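Local coordinates for protein D-alanine--D-alanine ligase (Coxiella burnetii, PDB 3TQT) that joins two D-alanines into D-alanyl-D-alanine at the cost of ATP, probably supplying peptidoglycan synthesis for the cell wall, at residues Leu125-Ala130 / Ile352-Glu357. Sequence-based numbering, arbitrary orientation.
Sequences LPYVGA and IDRHQE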
loop_
_atom_site.group_PDB
_atom_site.type_symbol
_atom_site.label_atom_id
_atom_site.label_comp_id
_atom_site.label_asym_id
_atom_site.label_seq_id
_atom_site.Cartn_x
_atom_site.Cartn_y
_atom_site.Cartn_z
ATOM N N LEU A 125 -13.826 -5.243 -5.716
ATOM C CA LEU A 125 -14.240 -4.601 -6.958
ATOM C C LEU A 125 -13.075 -4.448 -7.917
ATOM O O LEU A 125 -11.974 -4.109 -7.498
ATOM C CB LEU A 125 -14.810 -3.222 -6.683
ATOM C CG LEU A 125 -16.116 -3.168 -5.902
ATOM C CD1 LEU A 125 -16.413 -1.732 -5.518
ATOM C CD2 LEU A 125 -17.255 -3.769 -6.729
ATOM N N PRO A 126 -13.314 -4.685 -9.211
ATOM C CA PRO A 126 -12.257 -4.330 -10.165
ATOM C C PRO A 126 -12.060 -2.821 -10.131
ATOM O O PRO A 126 -13.032 -2.080 -9.982
ATOM C CB PRO A 126 -12.832 -4.767 -11.523
ATOM C CG PRO A 126 -13.949 -5.735 -11.185
ATOM C CD PRO A 126 -14.497 -5.264 -9.870
ATOM N N TYR A 127 -10.820 -2.360 -10.250
ATOM C CA TYR A 127 -10.587 -0.927 -10.317
ATOM C C TYR A 127 -9.389 -0.585 -11.189
ATOM O O TYR A 127 -8.432 -1.368 -11.318
ATOM C CB TYR A 127 -10.444 -0.321 -8.919
ATOM C CG TYR A 127 -9.284 -0.853 -8.126
ATOM C CD1 TYR A 127 -8.043 -0.212 -8.156
ATOM C CD2 TYR A 127 -9.429 -1.978 -7.327
ATOM C CE1 TYR A 127 -6.987 -0.686 -7.428
ATOM C CE2 TYR A 127 -8.365 -2.469 -6.591
ATOM C CZ TYR A 127 -7.155 -1.816 -6.639
ATOM O OH TYR A 127 -6.111 -2.310 -5.910
ATOM N N VAL A 128 -9.445 0.598 -11.775
ATOM C CA VAL A 128 -8.411 1.039 -12.690
ATOM C C VAL A 128 -7.124 1.434 -11.971
ATOM O O VAL A 128 -7.152 2.043 -10.892
ATOM C CB VAL A 128 -8.908 2.205 -13.531
ATOM C CG1 VAL A 128 -7.743 2.865 -14.296
ATOM C CG2 VAL A 128 -10.008 1.717 -14.470
ATOM N N GLY A 129 -5.998 1.067 -12.567
ATOM C CA GLY A 129 -4.714 1.599 -12.131
ATOM C C GLY A 129 -3.991 0.786 -11.076
ATOM O O GLY A 129 -4.277 -0.388 -10.861
ATOM N N ALA A 130 -3.040 1.440 -10.407
ATOM C CA ALA A 130 -2.108 0.791 -9.510
ATOM C C ALA A 130 -2.849 0.179 -8.347
ATOM O O ALA A 130 -3.801 0.774 -7.856
ATOM C CB ALA A 130 -1.109 1.816 -8.998
ATOM N N ILE A 352 -10.460 -5.020 -15.195
ATOM C CA ILE A 352 -11.284 -6.214 -15.066
ATOM C C ILE A 352 -10.429 -7.463 -15.225
ATOM O O ILE A 352 -10.602 -8.429 -14.498
ATOM C CB ILE A 352 -12.459 -6.205 -16.057
ATOM C CG1 ILE A 352 -13.488 -5.168 -15.599
ATOM C CG2 ILE A 352 -13.127 -7.585 -16.128
ATOM C CD1 ILE A 352 -14.482 -4.765 -16.665
ATOM N N ASP A 353 -9.496 -7.435 -16.171
ATOM C CA ASP A 353 -8.616 -8.588 -16.369
ATOM C C ASP A 353 -7.757 -8.854 -15.138
ATOM O O ASP A 353 -7.584 -10.006 -14.733
ATOM C CB ASP A 353 -7.694 -8.365 -17.557
ATOM C CG ASP A 353 -8.411 -8.484 -18.884
ATOM O OD1 ASP A 353 -9.489 -9.111 -18.925
ATOM O OD2 ASP A 353 -7.884 -7.962 -19.887
ATOM N N ARG A 354 -7.207 -7.790 -14.555
ATOM C CA ARG A 354 -6.399 -7.952 -13.346
ATOM C C ARG A 354 -7.236 -8.560 -12.239
ATOM O O ARG A 354 -6.813 -9.497 -11.569
ATOM C CB ARG A 354 -5.818 -6.626 -12.863
ATOM C CG ARG A 354 -4.942 -6.799 -11.610
ATOM C CD ARG A 354 -4.225 -5.512 -11.230
ATOM N NE ARG A 354 -5.188 -4.455 -10.938
ATOM C CZ ARG A 354 -5.574 -4.117 -9.713
ATOM N NH1 ARG A 354 -5.059 -4.745 -8.664
ATOM N NH2 ARG A 354 -6.463 -3.149 -9.534
ATOM N N HIS A 355 -8.438 -8.023 -12.060
ATOM C CA HIS A 355 -9.343 -8.527 -11.036
ATOM C C HIS A 355 -9.639 -10.015 -11.226
ATOM O O HIS A 355 -9.671 -10.797 -10.255
ATOM C CB HIS A 355 -10.638 -7.712 -11.056
ATOM C CG HIS A 355 -11.705 -8.273 -10.175
ATOM N ND1 HIS A 355 -11.822 -7.939 -8.845
ATOM C CD2 HIS A 355 -12.694 -9.157 -10.432
ATOM C CE1 HIS A 355 -12.844 -8.591 -8.320
ATOM N NE2 HIS A 355 -13.392 -9.335 -9.263
ATOM N N GLN A 356 -9.865 -10.410 -12.478
ATOM C CA GLN A 356 -10.225 -11.798 -12.771
ATOM C C GLN A 356 -9.056 -12.717 -12.454
ATOM O O GLN A 356 -9.230 -13.767 -11.838
ATOM C CB GLN A 356 -10.678 -11.960 -14.230
ATOM C CG GLN A 356 -12.063 -11.390 -14.488
ATOM C CD GLN A 356 -13.108 -11.924 -13.516
ATOM O OE1 GLN A 356 -13.507 -11.241 -12.563
ATOM N NE2 GLN A 356 -13.559 -13.153 -13.754
ATOM N N GLU A 357 -7.865 -12.302 -12.862
ATOM C CA GLU A 357 -6.658 -13.059 -12.572
ATOM C C GLU A 357 -6.423 -13.136 -11.064
ATOM O O GLU A 357 -6.164 -14.207 -10.536
ATOM C CB GLU A 357 -5.457 -12.431 -13.272
ATOM C CG GLU A 357 -4.123 -13.096 -12.951
ATOM C CD GLU A 357 -3.964 -14.448 -13.635
ATOM O OE1 GLU A 357 -4.764 -14.748 -14.546
ATOM O OE2 GLU A 357 -3.039 -15.205 -13.263
HETATM O O HOH W 1 -5.935 -2.114 -11.940
#
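The long C-terminal helix 340-370 of this ATP-grasp ligase packs here against the loop that runs from helix 115-122 to helix 132-139 beside strand 101-104 of the N-terminal region, so that residues more than 220 positions apart in the chain meet. R354 leaves the helix extended, with CG anti to the backbone N, and bends at chi3 (60°), which brings its guanidinium over one face of the Y127 ring. The planes stand 77° apart, so this cation-pi contact is made end-on rather than stacked. NH2 comes closest, 3.3 Å from Y127 CZ. The same NH2 donates to Y127 O at 3.2 Å, with the carbonyl oxygen in the guanidinium plane but the nitrogen above the carbonyl plane. A water accepts from R354 NE at 2.7 Å and donates to Y127 O and to G129 O, the latter at 2.6 Å. H355, also anti at chi1, offers a ring face to the P126 pyrrolidine, whose CG sits 3.7 Å from the imidazole centroid in a CH-pi contact; P126 CB meanwhile meets I352 CG1 at 4.1 Å. E121 hydrogen-bonds Y127 OH and makes a long, weak ion pair with R354 NH1. Its carboxylate would probably help stabilise the arginine's charge, while direct and water-mediated bonds engage two loop carbonyls and restrain the guanidinium's rotation.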